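Bifunctional sugar-1-phosphate nucleotidylyltransferase/acetyltransferase (Sulfolobus tokodaii, PDB 5Z0A) makes UDP-N-acetylglucosamine and UDP-N-acetylgalactosamine, using one domain for nucleotidylyl transfer and another for acetyl transfer. Local coordinates at residues A[4-9]-A[93-98]; A[125-130]-A[149-154]; A[115-120]-A[193-198]; A[227-232]-A[242-247]. The protein carries 1 engineered substitution. All blocks are in the same frame, centred on the assembly; numbering follows the deposited sequence.

Interaction 1 (A[4-9]-A[93-98]); sequences FILAAG and ALIING. Engineered in segment 93-98: N97 (natural residue Tyr).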
loop_
_atom_site.group_PDB
_atom_site.type_symbol
_atom_site.label_atom_id
_atom_site.label_comp_id
_atom_site.label_asym_id
_atom_site.label_seq_id
_atom_site.Cartn_x
_atom_site.Cartn_y
_atom_site.Cartn_z
ATOM N N PHE A 4 9.691 -10.552 47.999
ATOM C CA PHE A 4 8.479 -10.976 47.392
ATOM C C PHE A 4 8.065 -9.999 46.264
ATOM O O PHE A 4 7.961 -8.788 46.467
ATOM C CB PHE A 4 7.389 -11.027 48.449
ATOM C CG PHE A 4 7.673 -12.044 49.527
ATOM C CD1 PHE A 4 7.258 -13.386 49.371
ATOM C CD2 PHE A 4 8.443 -11.700 50.636
ATOM C CE1 PHE A 4 7.544 -14.361 50.336
ATOM C CE2 PHE A 4 8.732 -12.672 51.599
ATOM C CZ PHE A 4 8.284 -14.014 51.436
ATOM N N ILE A 5 7.769 -10.565 45.084
ATOM C CA ILE A 5 7.152 -9.842 43.966
ATOM C C ILE A 5 5.690 -10.171 43.895
ATOM O O ILE A 5 5.311 -11.343 43.697
ATOM C CB ILE A 5 7.795 -10.242 42.631
ATOM C CG1 ILE A 5 9.306 -9.906 42.685
ATOM C CG2 ILE A 5 7.107 -9.528 41.478
ATOM C CD1 ILE A 5 10.162 -10.444 41.542
ATOM N N LEU A 6 4.862 -9.152 44.031
ATOM C CA LEU A 6 3.423 -9.339 43.997
ATOM C C LEU A 6 2.876 -9.251 42.571
ATOM O O LEU A 6 2.683 -8.152 42.041
ATOM C CB LEU A 6 2.768 -8.259 44.839
ATOM C CG LEU A 6 3.317 -8.071 46.264
ATOM C CD1 LEU A 6 2.430 -7.074 46.988
ATOM C CD2 LEU A 6 3.405 -9.390 47.013
ATOM N N ALA A 7 2.557 -10.399 41.998
ATOM C CA ALA A 7 2.144 -10.502 40.584
ATOM C C ALA A 7 0.872 -11.303 40.438
ATOM O O ALA A 7 0.806 -12.213 39.622
ATOM C CB ALA A 7 3.281 -11.156 39.841
ATOM N N ALA A 8 -0.105 -11.022 41.279
ATOM C CA ALA A 8 -1.302 -11.872 41.393
ATOM C C ALA A 8 -2.586 -11.214 40.917
ATOM O O ALA A 8 -3.656 -11.745 41.154
ATOM C CB ALA A 8 -1.469 -12.338 42.850
ATOM N N GLY A 9 -2.485 -10.051 40.299
ATOM C CA GLY A 9 -3.632 -9.374 39.660
ATOM C C GLY A 9 -4.086 -10.058 38.369
ATOM O O GLY A 9 -3.449 -10.992 37.890
ATOM N N ALA A 93 10.815 -8.345 55.280
ATOM C CA ALA A 93 10.956 -8.676 53.842
ATOM C C ALA A 93 10.947 -7.442 52.948
ATOM O O ALA A 93 10.383 -6.399 53.311
ATOM C CB ALA A 93 9.871 -9.664 53.412
ATOM N N LEU A 94 11.613 -7.562 51.799
ATOM C CA LEU A 94 11.432 -6.581 50.695
ATOM C C LEU A 94 10.212 -7.009 49.868
ATOM O O LEU A 94 10.074 -8.167 49.510
ATOM C CB LEU A 94 12.652 -6.528 49.826
ATOM C CG LEU A 94 12.635 -5.472 48.703
ATOM C CD1 LEU A 94 12.844 -4.059 49.243
ATOM C CD2 LEU A 94 13.742 -5.850 47.738
ATOM N N ILE A 95 9.297 -6.078 49.620
ATOM C CA ILE A 95 8.117 -6.356 48.885
ATOM C C ILE A 95 8.086 -5.391 47.711
ATOM O O ILE A 95 8.198 -4.190 47.898
ATOM C CB ILE A 95 6.893 -6.149 49.759
ATOM C CG1 ILE A 95 6.943 -7.144 50.938
ATOM C CG2 ILE A 95 5.609 -6.347 48.957
ATOM C CD1 ILE A 95 5.995 -6.755 52.051
ATOM N N ILE A 96 7.919 -5.906 46.498
ATOM C CA ILE A 96 7.717 -5.018 45.333
ATOM C C ILE A 96 6.473 -5.369 44.508
ATOM O O ILE A 96 6.189 -6.553 44.269
ATOM C CB ILE A 96 8.972 -4.975 44.437
ATOM C CG1 ILE A 96 9.244 -6.288 43.774
ATOM C CG2 ILE A 96 10.235 -4.601 45.229
ATOM C CD1 ILE A 96 10.061 -6.078 42.523
ATOM N N ASN A 97 5.739 -4.362 44.053
ATOM C CA ASN A 97 4.639 -4.623 43.118
ATOM C C ASN A 97 5.164 -5.114 41.783
ATOM O O ASN A 97 6.144 -4.561 41.253
ATOM C CB ASN A 97 3.817 -3.389 42.838
ATOM C CG ASN A 97 2.937 -3.017 43.978
ATOM O OD1 ASN A 97 2.770 -3.770 44.928
ATOM N ND2 ASN A 97 2.352 -1.824 43.896
ATOM N N GLY A 98 4.531 -6.158 41.249
ATOM C CA GLY A 98 5.019 -6.829 40.012
ATOM C C GLY A 98 4.676 -6.089 38.734
ATOM O O GLY A 98 5.100 -6.496 37.687
#
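L6 lies against I95, I96 and N97 of the neighbouring parallel strand, and its side chain can be followed outward from the backbone. CB starts 3.9 Å from I96 O, the carbonyl that also accepts the backbone N-H of L6. One bond further, L6 CG stands 3.9 Å from I95 CG2. With CG turned beside the backbone N (chi1 -51°), the branch ending in L6 CD1 runs on past that methyl, 3.8 Å from I95 CG2, and reaches N97 OD1 at 3.9 Å. N97 is an engineered residue, a tyrosine in nature; its OD1 is buried here and finds no polar partner in the model. Helix 80-84 covers L6, I95 and N97.

Helix 33-43 packs on the other face, against I5 and I96. These two lie side by side and point the same way, I5 CG1 3.8 Å from I96 CG1, while the second branch, I5 CG2, sits 3.7 Å from G98 CA. An alanine in place of I5 would probably leave a gap between I96, G98 and helix 33-43. At the strand start, A93 CB meets the F4 ring at its edge, in the ring plane.

Beneath the side chains, F4 N to L94 O, I96 N to F4 O and L6 N to I96 O are nearly straight bonds. A fourth bond is bent: G98 N reaches L6 O at 2.8 Å from 45° out of the carbonyl plane, where the chain of 93-98 leaves its strand. This is the central parallel pair of a GT-A-type nucleotidylyltransferase domain, with A8 and G9 entering the nucleoside triphosphate loop and N97 at the sugar-phosphate site.

Interaction 2 (A[125-130]-A[149-154]); sequences SNPKDY and EIPPSN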
loop_
_atom_site.group_PDB
_atom_site.type_symbol
_atom_site.label_atom_id
_atom_site.label_comp_id
_atom_site.label_asym_id
_atom_site.label_seq_id
_atom_site.Cartn_x
_atom_site.Cartn_y
_atom_site.Cartn_z
ATOM N N SER A 125 3.770 13.207 37.503
ATOM C CA SER A 125 2.936 14.338 37.064
ATOM C C SER A 125 1.431 14.100 37.265
ATOM O O SER A 125 0.677 15.059 37.281
ATOM C CB SER A 125 3.235 14.714 35.612
ATOM O OG SER A 125 2.972 13.621 34.764
ATOM N N ASN A 126 1.001 12.847 37.470
ATOM C CA ASN A 126 -0.439 12.517 37.640
ATOM C C ASN A 126 -0.722 11.803 38.950
ATOM O O ASN A 126 -1.200 10.665 38.968
ATOM C CB ASN A 126 -0.952 11.685 36.453
ATOM C CG ASN A 126 -0.189 10.374 36.260
ATOM O OD1 ASN A 126 1.012 10.283 36.535
ATOM N ND2 ASN A 126 -0.890 9.351 35.797
ATOM N N PRO A 127 -0.434 12.463 40.079
ATOM C CA PRO A 127 -0.644 11.828 41.380
ATOM C C PRO A 127 -2.089 11.390 41.688
ATOM O O PRO A 127 -2.287 10.485 42.529
ATOM C CB PRO A 127 -0.139 12.881 42.398
ATOM C CG PRO A 127 -0.122 14.175 41.661
ATOM C CD PRO A 127 0.048 13.854 40.206
ATOM N N LYS A 128 -3.075 12.050 41.056
ATOM C CA LYS A 128 -4.493 11.635 41.108
ATOM C C LYS A 128 -4.710 10.148 40.899
ATOM O O LYS A 128 -5.625 9.590 41.504
ATOM C CB LYS A 128 -5.400 12.383 40.134
ATOM C CG LYS A 128 -4.931 12.408 38.710
ATOM C CD LYS A 128 -4.811 13.755 38.034
ATOM C CE LYS A 128 -3.502 14.418 38.000
ATOM N NZ LYS A 128 -3.073 14.519 36.590
ATOM N N ASP A 129 -3.866 9.500 40.085
ATOM C CA ASP A 129 -4.075 8.104 39.745
ATOM C C ASP A 129 -3.399 7.086 40.704
ATOM O O ASP A 129 -3.381 5.892 40.419
ATOM C CB ASP A 129 -3.666 7.878 38.281
ATOM C CG ASP A 129 -4.433 8.790 37.300
ATOM O OD1 ASP A 129 -5.601 9.119 37.587
ATOM O OD2 ASP A 129 -3.867 9.166 36.253
ATOM N N TYR A 130 -2.890 7.549 41.849
ATOM C CA TYR A 130 -2.003 6.742 42.674
ATOM C C TYR A 130 -2.212 7.037 44.133
ATOM O O TYR A 130 -2.962 7.949 44.485
ATOM C CB TYR A 130 -0.537 7.085 42.315
ATOM C CG TYR A 130 -0.145 6.673 40.917
ATOM C CD1 TYR A 130 0.050 7.630 39.897
ATOM C CD2 TYR A 130 0.076 5.334 40.614
ATOM C CE1 TYR A 130 0.416 7.262 38.621
ATOM C CE2 TYR A 130 0.460 4.966 39.346
ATOM C CZ TYR A 130 0.617 5.921 38.360
ATOM O OH TYR A 130 1.020 5.530 37.121
ATOM N N GLU A 149 -8.853 13.071 44.894
ATOM C CA GLU A 149 -9.380 13.982 43.867
ATOM C C GLU A 149 -8.596 15.314 43.818
ATOM O O GLU A 149 -8.357 15.835 42.716
ATOM C CB GLU A 149 -10.909 14.215 44.043
ATOM C CG GLU A 149 -11.845 13.047 43.438
ATOM C CD GLU A 149 -11.810 13.046 41.897
ATOM O OE1 GLU A 149 -11.771 12.049 41.038
ATOM O OE2 GLU A 149 -11.799 14.202 41.554
ATOM N N ILE A 150 -8.220 15.845 44.995
ATOM C CA ILE A 150 -7.294 17.016 45.125
ATOM C C ILE A 150 -5.988 16.464 45.724
ATOM O O ILE A 150 -5.941 16.195 46.929
ATOM C CB ILE A 150 -7.927 18.205 45.977
ATOM C CG1 ILE A 150 -8.827 19.074 45.067
ATOM C CG2 ILE A 150 -6.949 19.079 46.823
ATOM C CD1 ILE A 150 -8.197 20.230 44.297
ATOM N N PRO A 151 -4.941 16.250 44.880
ATOM C CA PRO A 151 -3.733 15.670 45.440
ATOM C C PRO A 151 -2.916 16.726 46.195
ATOM O O PRO A 151 -2.579 17.741 45.615
ATOM C CB PRO A 151 -2.985 15.151 44.204
ATOM C CG PRO A 151 -3.566 15.851 43.018
ATOM C CD PRO A 151 -4.718 16.692 43.486
ATOM N N PRO A 152 -2.601 16.482 47.483
ATOM C CA PRO A 152 -1.823 17.441 48.278
ATOM C C PRO A 152 -0.325 17.511 47.931
ATOM O O PRO A 152 0.407 18.340 48.496
ATOM C CB PRO A 152 -1.994 16.926 49.724
ATOM C CG PRO A 152 -2.292 15.470 49.595
ATOM C CD PRO A 152 -2.969 15.276 48.262
ATOM N N SER A 153 0.122 16.647 47.014
ATOM C CA SER A 153 1.541 16.434 46.772
ATOM C C SER A 153 1.735 15.671 45.454
ATOM O O SER A 153 0.804 15.014 44.941
ATOM C CB SER A 153 2.113 15.628 47.949
ATOM O OG SER A 153 3.493 15.441 47.838
ATOM N N ASN A 154 2.957 15.765 44.923
ATOM C CA ASN A 154 3.402 14.958 43.779
ATOM C C ASN A 154 4.001 13.611 44.169
ATOM O O ASN A 154 4.196 12.762 43.306
ATOM C CB ASN A 154 4.458 15.730 42.981
ATOM C CG ASN A 154 3.861 16.477 41.833
ATOM O OD1 ASN A 154 2.883 16.034 41.231
ATOM N ND2 ASN A 154 4.445 17.620 41.503
#
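P127 and P151 bring their pyrrolidine rings together by their corners, P127 CG lying 4.0 Å from P151 CB. The same P127 ring is also met by a backbone oxygen: S153 O stands 3.5 Å from P127 CB and equally close to CG. The N154 side chain crosses the far end of the ring obliquely, near CG and CD. The one aromatic ring, Y130, has N126 OD1 at its edge, in the ring plane. I156 of strand 155-164 packs on both Y130 and P127, and V132 adds a further hydrophobic wall to P127.

P127 is the buried residue of an otherwise superficial contact, so much of the grip comes from one ring set among carbon atoms and a carbonyl. From the other loop, P151 CG comes 4.3 Å from K128 N, while the long K128 chain leads away.

What shapes the 125-130 loop is internal. D129 N bonds to N126 O at 3.1 Å and Y130 N to P127 O at the same length, winding the chain through a short 3-10 turn. N126 ND2 then reaches D129 OD2 at 3.0 Å with an N-H...O angle of 146°, arriving on the anti side and 19° out of the carboxylate plane. D129 CG, beside its own backbone N (chi1 -57°), turns the carboxylate back for this bond. Y130 OH is held by D208.

Backbone bonds from N154 to V124 and from Y130 to K147 tie both loops to their neighbours. They are connecting loops at the sugar-phosphate end of the nucleotidylyltransferase domain, the first leading straight into G131, which binds N-acetylglucosamine 1-phosphate.

Interaction 3 (A[115-120]-A[193-198]); sequences KENAII and KDHRVK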
loop_
_atom_site.group_PDB
_atom_site.type_symbol
_atom_site.label_atom_id
_atom_site.label_comp_id
_atom_site.label_asym_id
_atom_site.label_seq_id
_atom_site.Cartn_x
_atom_site.Cartn_y
_atom_site.Cartn_z
ATOM N N LYS A 115 16.530 -0.934 59.975
ATOM C CA LYS A 115 15.830 -1.724 60.991
ATOM C C LYS A 115 14.325 -1.370 60.976
ATOM O O LYS A 115 13.458 -2.233 61.132
ATOM C CB LYS A 115 16.439 -1.446 62.374
ATOM C CG LYS A 115 16.101 -2.499 63.419
ATOM C CD LYS A 115 16.396 -2.005 64.846
ATOM C CE LYS A 115 15.452 -2.597 65.893
ATOM N NZ LYS A 115 15.602 -4.075 65.995
ATOM N N GLU A 116 14.032 -0.104 60.746
ATOM C CA GLU A 116 12.671 0.362 60.675
ATOM C C GLU A 116 11.970 -0.151 59.400
ATOM O O GLU A 116 12.611 -0.574 58.424
ATOM C CB GLU A 116 12.607 1.906 60.684
ATOM C CG GLU A 116 13.381 2.606 61.819
ATOM C CD GLU A 116 14.736 3.162 61.364
ATOM O OE1 GLU A 116 15.509 2.445 60.664
ATOM O OE2 GLU A 116 15.014 4.333 61.712
ATOM N N ASN A 117 10.658 -0.064 59.437
ATOM C CA ASN A 117 9.828 -0.131 58.250
ATOM C C ASN A 117 10.122 1.047 57.323
ATOM O O ASN A 117 10.333 2.192 57.790
ATOM C CB ASN A 117 8.362 -0.111 58.646
ATOM C CG ASN A 117 8.007 -1.311 59.472
ATOM O OD1 ASN A 117 7.939 -2.425 58.968
ATOM N ND2 ASN A 117 7.805 -1.098 60.746
ATOM N N ALA A 118 10.101 0.784 56.027
ATOM C CA ALA A 118 10.402 1.840 55.032
ATOM C C ALA A 118 9.730 1.609 53.698
ATOM O O ALA A 118 9.495 0.464 53.328
ATOM C CB ALA A 118 11.900 1.903 54.820
ATOM N N ILE A 119 9.409 2.704 53.001
ATOM C CA ILE A 119 8.791 2.638 51.700
ATOM C C ILE A 119 9.460 3.625 50.779
ATOM O O ILE A 119 10.034 4.632 51.245
ATOM C CB ILE A 119 7.267 2.892 51.761
ATOM C CG1 ILE A 119 6.923 4.352 51.997
ATOM C CG2 ILE A 119 6.644 2.018 52.866
ATOM C CD1 ILE A 119 5.474 4.613 51.678
ATOM N N ILE A 120 9.331 3.356 49.489
ATOM C CA ILE A 120 9.854 4.274 48.452
ATOM C C ILE A 120 8.785 5.193 47.874
ATOM O O ILE A 120 7.692 4.748 47.573
ATOM C CB ILE A 120 10.611 3.492 47.359
ATOM C CG1 ILE A 120 11.724 2.734 48.082
ATOM C CG2 ILE A 120 11.113 4.445 46.272
ATOM C CD1 ILE A 120 12.784 2.172 47.229
ATOM N N LYS A 193 0.844 4.818 62.274
ATOM C CA LYS A 193 0.377 5.430 63.547
ATOM C C LYS A 193 1.246 5.036 64.755
ATOM O O LYS A 193 1.527 5.880 65.599
ATOM C CB LYS A 193 -1.077 5.011 63.873
ATOM C CG LYS A 193 -2.160 5.418 62.886
ATOM C CD LYS A 193 -2.322 6.914 62.808
ATOM C CE LYS A 193 -3.507 7.274 61.925
ATOM N NZ LYS A 193 -3.459 8.726 61.579
ATOM N N ASP A 194 1.659 3.763 64.810
ATOM C CA ASP A 194 2.432 3.191 65.917
ATOM C C ASP A 194 3.937 3.096 65.670
ATOM O O ASP A 194 4.693 2.849 66.623
ATOM C CB ASP A 194 1.960 1.750 66.237
ATOM C CG ASP A 194 0.456 1.646 66.501
ATOM O OD1 ASP A 194 -0.168 2.649 66.894
ATOM O OD2 ASP A 194 -0.108 0.526 66.348
ATOM N N HIS A 195 4.384 3.211 64.414
ATOM C CA HIS A 195 5.815 3.057 64.099
ATOM C C HIS A 195 6.302 4.168 63.194
ATOM O O HIS A 195 5.503 4.833 62.517
ATOM C CB HIS A 195 6.114 1.727 63.413
ATOM C CG HIS A 195 5.849 0.517 64.244
ATOM N ND1 HIS A 195 4.593 -0.042 64.374
ATOM C CD2 HIS A 195 6.692 -0.293 64.928
ATOM C CE1 HIS A 195 4.668 -1.131 65.119
ATOM N NE2 HIS A 195 5.928 -1.296 65.479
ATOM N N ARG A 196 7.619 4.366 63.209
ATOM C CA ARG A 196 8.288 5.300 62.298
ATOM C C ARG A 196 8.491 4.542 60.970
ATOM O O ARG A 196 9.327 3.611 60.908
ATOM C CB ARG A 196 9.656 5.815 62.856
ATOM C CG ARG A 196 9.563 6.918 63.925
ATOM C CD ARG A 196 10.923 7.231 64.547
ATOM N NE ARG A 196 11.832 7.648 63.458
ATOM C CZ ARG A 196 13.002 7.090 63.110
ATOM N NH1 ARG A 196 13.553 6.065 63.766
ATOM N NH2 ARG A 196 13.659 7.608 62.071
ATOM N N VAL A 197 7.723 4.941 59.945
ATOM C CA VAL A 197 7.859 4.391 58.583
ATOM C C VAL A 197 8.664 5.388 57.775
ATOM O O VAL A 197 8.189 6.487 57.467
ATOM C CB VAL A 197 6.513 4.122 57.907
ATOM C CG1 VAL A 197 6.698 3.561 56.486
ATOM C CG2 VAL A 197 5.708 3.160 58.760
ATOM N N LYS A 198 9.887 5.005 57.432
ATOM C CA LYS A 198 10.759 5.907 56.665
ATOM C C LYS A 198 10.332 5.953 55.189
ATOM O O LYS A 198 9.807 4.995 54.658
ATOM C CB LYS A 198 12.216 5.481 56.828
ATOM C CG LYS A 198 12.674 5.585 58.295
ATOM C CD LYS A 198 14.190 5.561 58.503
ATOM C CE LYS A 198 14.936 6.705 57.798
ATOM N NZ LYS A 198 15.643 6.292 56.532
#
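A118 pairs with K198 where two parallel strands meet at one margin of the mixed sheet of the nucleotidylyltransferase domain, 197-202 being its outermost strand and helix 184-194 leading into it. K198 bonds on both sides of A118. Its N-H goes to N117 O at 2.9 Å, and its carbonyl takes I119 N, also at 2.9 Å from K198 O. Each acceptor gains a CA-H contact as well: V197 CA lies 3.4 Å from N117 O, and A118 CA 3.2 Å from K198 O. On the outer sides, A118 bonds to K162 and V197 to L141 through the backbone. The N117 amide looks elsewhere, its OD1 accepting N164 N.

Charge is shared more loosely. R196 NH1 reaches E116 OE2 at 3.1 Å in a salt bridge whose hydrogen bond is weak, bent to 133°, with carboxylate and guanidinium planes 61° apart. A bend in the arginine at chi3 (59°) lays it alongside the glutamate, both pointing the same way. K198 crosses the carboxylate with its aliphatic part, CD 3.5 Å from E116 OE2, whereas NZ stays beyond bonding distance. An alanine at E116 would probably leave R196 without this counter-charge and K198 without the carboxylate packed on its CD. Not far from N157, which binds the sugar phosphate, the last touch is methyl on methyl, I119 CG2 3.9 Å from V197 CG1.

Interaction 4 (A[227-232]-A[242-247]); sequences VFSQNL and KGKVII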
loop_
_atom_site.group_PDB
_atom_site.type_symbol
_atom_site.label_atom_id
_atom_site.label_comp_id
_atom_site.label_asym_id
_atom_site.label_seq_id
_atom_site.Cartn_x
_atom_site.Cartn_y
_atom_site.Cartn_z
ATOM N N VAL A 227 20.589 -0.174 26.233
ATOM C CA VAL A 227 21.306 -0.925 25.200
ATOM C C VAL A 227 22.044 0.050 24.299
ATOM O O VAL A 227 21.767 1.234 24.314
ATOM C CB VAL A 227 20.359 -1.827 24.368
ATOM C CG1 VAL A 227 19.930 -3.069 25.167
ATOM C CG2 VAL A 227 19.175 -1.037 23.861
ATOM N N PHE A 228 23.037 -0.478 23.589
ATOM C CA PHE A 228 23.960 0.312 22.815
ATOM C C PHE A 228 24.146 -0.358 21.449
ATOM O O PHE A 228 23.869 -1.560 21.288
ATOM C CB PHE A 228 25.290 0.461 23.578
ATOM C CG PHE A 228 25.110 0.898 25.012
ATOM C CD1 PHE A 228 24.766 2.193 25.297
ATOM C CD2 PHE A 228 25.193 -0.005 26.051
ATOM C CE1 PHE A 228 24.518 2.602 26.602
ATOM C CE2 PHE A 228 24.915 0.395 27.368
ATOM C CZ PHE A 228 24.595 1.700 27.628
ATOM N N SER A 229 24.572 0.413 20.480
ATOM C CA SER A 229 24.739 -0.090 19.139
ATOM C C SER A 229 25.405 -1.455 19.135
ATOM O O SER A 229 26.397 -1.667 19.858
ATOM C CB SER A 229 25.563 0.907 18.301
ATOM O OG SER A 229 24.809 2.096 18.153
ATOM N N GLN A 230 24.851 -2.377 18.329
ATOM C CA GLN A 230 25.388 -3.721 18.191
ATOM C C GLN A 230 24.869 -4.333 16.919
ATOM O O GLN A 230 23.725 -4.073 16.469
ATOM C CB GLN A 230 25.240 -4.693 19.395
ATOM C CG GLN A 230 23.894 -5.214 19.626
ATOM C CD GLN A 230 23.772 -6.597 20.284
ATOM O OE1 GLN A 230 23.055 -7.488 19.737
ATOM N NE2 GLN A 230 24.137 -6.666 21.500
ATOM N N ASN A 231 25.728 -5.097 16.304
ATOM C CA ASN A 231 25.359 -5.894 15.112
ATOM C C ASN A 231 25.830 -7.310 15.184
ATOM O O ASN A 231 26.997 -7.567 14.914
ATOM C CB ASN A 231 25.835 -5.260 13.830
ATOM C CG ASN A 231 25.416 -6.080 12.608
ATOM O OD1 ASN A 231 24.462 -6.863 12.670
ATOM N ND2 ASN A 231 26.123 -5.887 11.525
ATOM N N LEU A 232 24.956 -8.217 15.600
ATOM C CA LEU A 232 25.283 -9.645 15.524
ATOM C C LEU A 232 24.498 -10.322 14.394
ATOM O O LEU A 232 24.455 -11.513 14.348
ATOM C CB LEU A 232 25.055 -10.358 16.853
ATOM C CG LEU A 232 26.067 -9.909 17.922
ATOM C CD1 LEU A 232 25.613 -10.271 19.331
ATOM C CD2 LEU A 232 27.399 -10.579 17.595
ATOM N N LYS A 242 20.844 5.138 10.578
ATOM C CA LYS A 242 21.196 6.319 11.369
ATOM C C LYS A 242 20.902 6.076 12.834
ATOM O O LYS A 242 19.863 5.436 13.190
ATOM C CB LYS A 242 20.394 7.496 10.923
ATOM C CG LYS A 242 20.598 7.844 9.476
ATOM C CD LYS A 242 19.612 8.916 9.074
ATOM C CE LYS A 242 19.969 9.436 7.711
ATOM N NZ LYS A 242 19.132 10.600 7.435
ATOM N N GLY A 243 21.755 6.644 13.668
ATOM C CA GLY A 243 21.590 6.661 15.134
ATOM C C GLY A 243 21.820 5.247 15.702
ATOM O O GLY A 243 22.529 4.450 15.141
ATOM N N LYS A 244 21.118 4.926 16.757
ATOM C CA LYS A 244 21.412 3.702 17.526
ATOM C C LYS A 244 20.539 2.549 17.035
ATOM O O LYS A 244 19.309 2.693 17.070
ATOM C CB LYS A 244 21.132 3.972 18.973
ATOM C CG LYS A 244 21.432 2.825 19.900
ATOM C CD LYS A 244 20.518 2.841 21.136
ATOM C CE LYS A 244 21.181 3.666 22.194
ATOM N NZ LYS A 244 20.333 3.679 23.395
ATOM N N VAL A 245 21.149 1.438 16.631
ATOM C CA VAL A 245 20.433 0.235 16.218
ATOM C C VAL A 245 20.999 -0.972 16.865
ATOM O O VAL A 245 22.220 -1.166 16.889
ATOM C CB VAL A 245 20.484 0.041 14.694
ATOM C CG1 VAL A 245 19.551 -1.072 14.276
ATOM C CG2 VAL A 245 19.984 1.327 14.041
ATOM N N ILE A 246 20.128 -1.771 17.450
ATOM C CA ILE A 246 20.573 -3.034 18.095
ATOM C C ILE A 246 20.113 -4.112 17.148
ATOM O O ILE A 246 18.900 -4.234 16.890
ATOM C CB ILE A 246 19.972 -3.246 19.485
ATOM C CG1 ILE A 246 20.607 -2.349 20.580
ATOM C CG2 ILE A 246 20.177 -4.677 19.985
ATOM C CD1 ILE A 246 20.584 -0.861 20.295
ATOM N N ILE A 247 21.054 -4.905 16.640
ATOM C CA ILE A 247 20.742 -6.051 15.801
ATOM C C ILE A 247 21.221 -7.339 16.489
ATOM O O ILE A 247 22.439 -7.539 16.657
ATOM C CB ILE A 247 21.368 -5.922 14.412
ATOM C CG1 ILE A 247 20.971 -4.612 13.768
ATOM C CG2 ILE A 247 21.006 -7.134 13.530
ATOM C CD1 ILE A 247 21.835 -4.208 12.587
HETATM O O HOH W 1 24.033 1.972 15.591
#
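Backbone bonds join Q230 to V245 and I247, as expected of parallel strands. Q230 N gives to V245 O at 3.2 Å; I247 N approaches Q230 O at 2.8 Å; and L232 N closes the run on I247 O, again at 2.8 Å. This is the first lateral pairing of the hexapeptide-repeat domain, a left-handed beta-helix in which each coil stacks on the one before.

Among polar side chains, K244 does most. It leaves the backbone with CG opposite N, then bends at chi3 (-89°), which brings NZ to V227 O at 3.0 Å. NZ also bonds to L223 O and, weakly, to D224 O. N231 OD1 is taken up by G233 N just beyond the strand.

A water fills the corner between the segments. It lies 2.7 Å from S229 OG, gives a hydrogen to G243 O at 2.9 Å and accepts one from V245 N at 3.1 Å.

The apolar part centres on I246. V227 CG2 meets I246 CG1 at 3.8 Å, the CG2 branch faces the stem of Q230, and F228 O sits close to CG1 and CD1. I247 runs alongside N231.

One ammonium group thus gathers carbonyls at and just after the C-terminal end of helix 212-225, where the helix dipole would probably welcome a positive charge; it ties the linker from the nucleotidylyltransferase domain to the first coil.

Overall arrangement
Interactions 1 and 3 belong to one mixed sheet of the nucleotidylyltransferase domain: interaction 1 joins two inner strands, interaction 3 a margin, with centres 18 Å apart. Interaction 2 nests within the chain loop that interaction 3 closes, and its nearest atoms are about 8 Å from those of interaction 1. N97 of interaction 1 belongs to the sugar-phosphate site, as does N157; from the N157 side chain, that of N97 is about 6 Å away, that of I119 in interaction 3 about 5 Å and that of P127 in interaction 2 about 10 Å. Interaction 4 stands apart, 44 Å from interaction 3 between centres, where the chain enters the acetyltransferase beta-helix needed for the trimer.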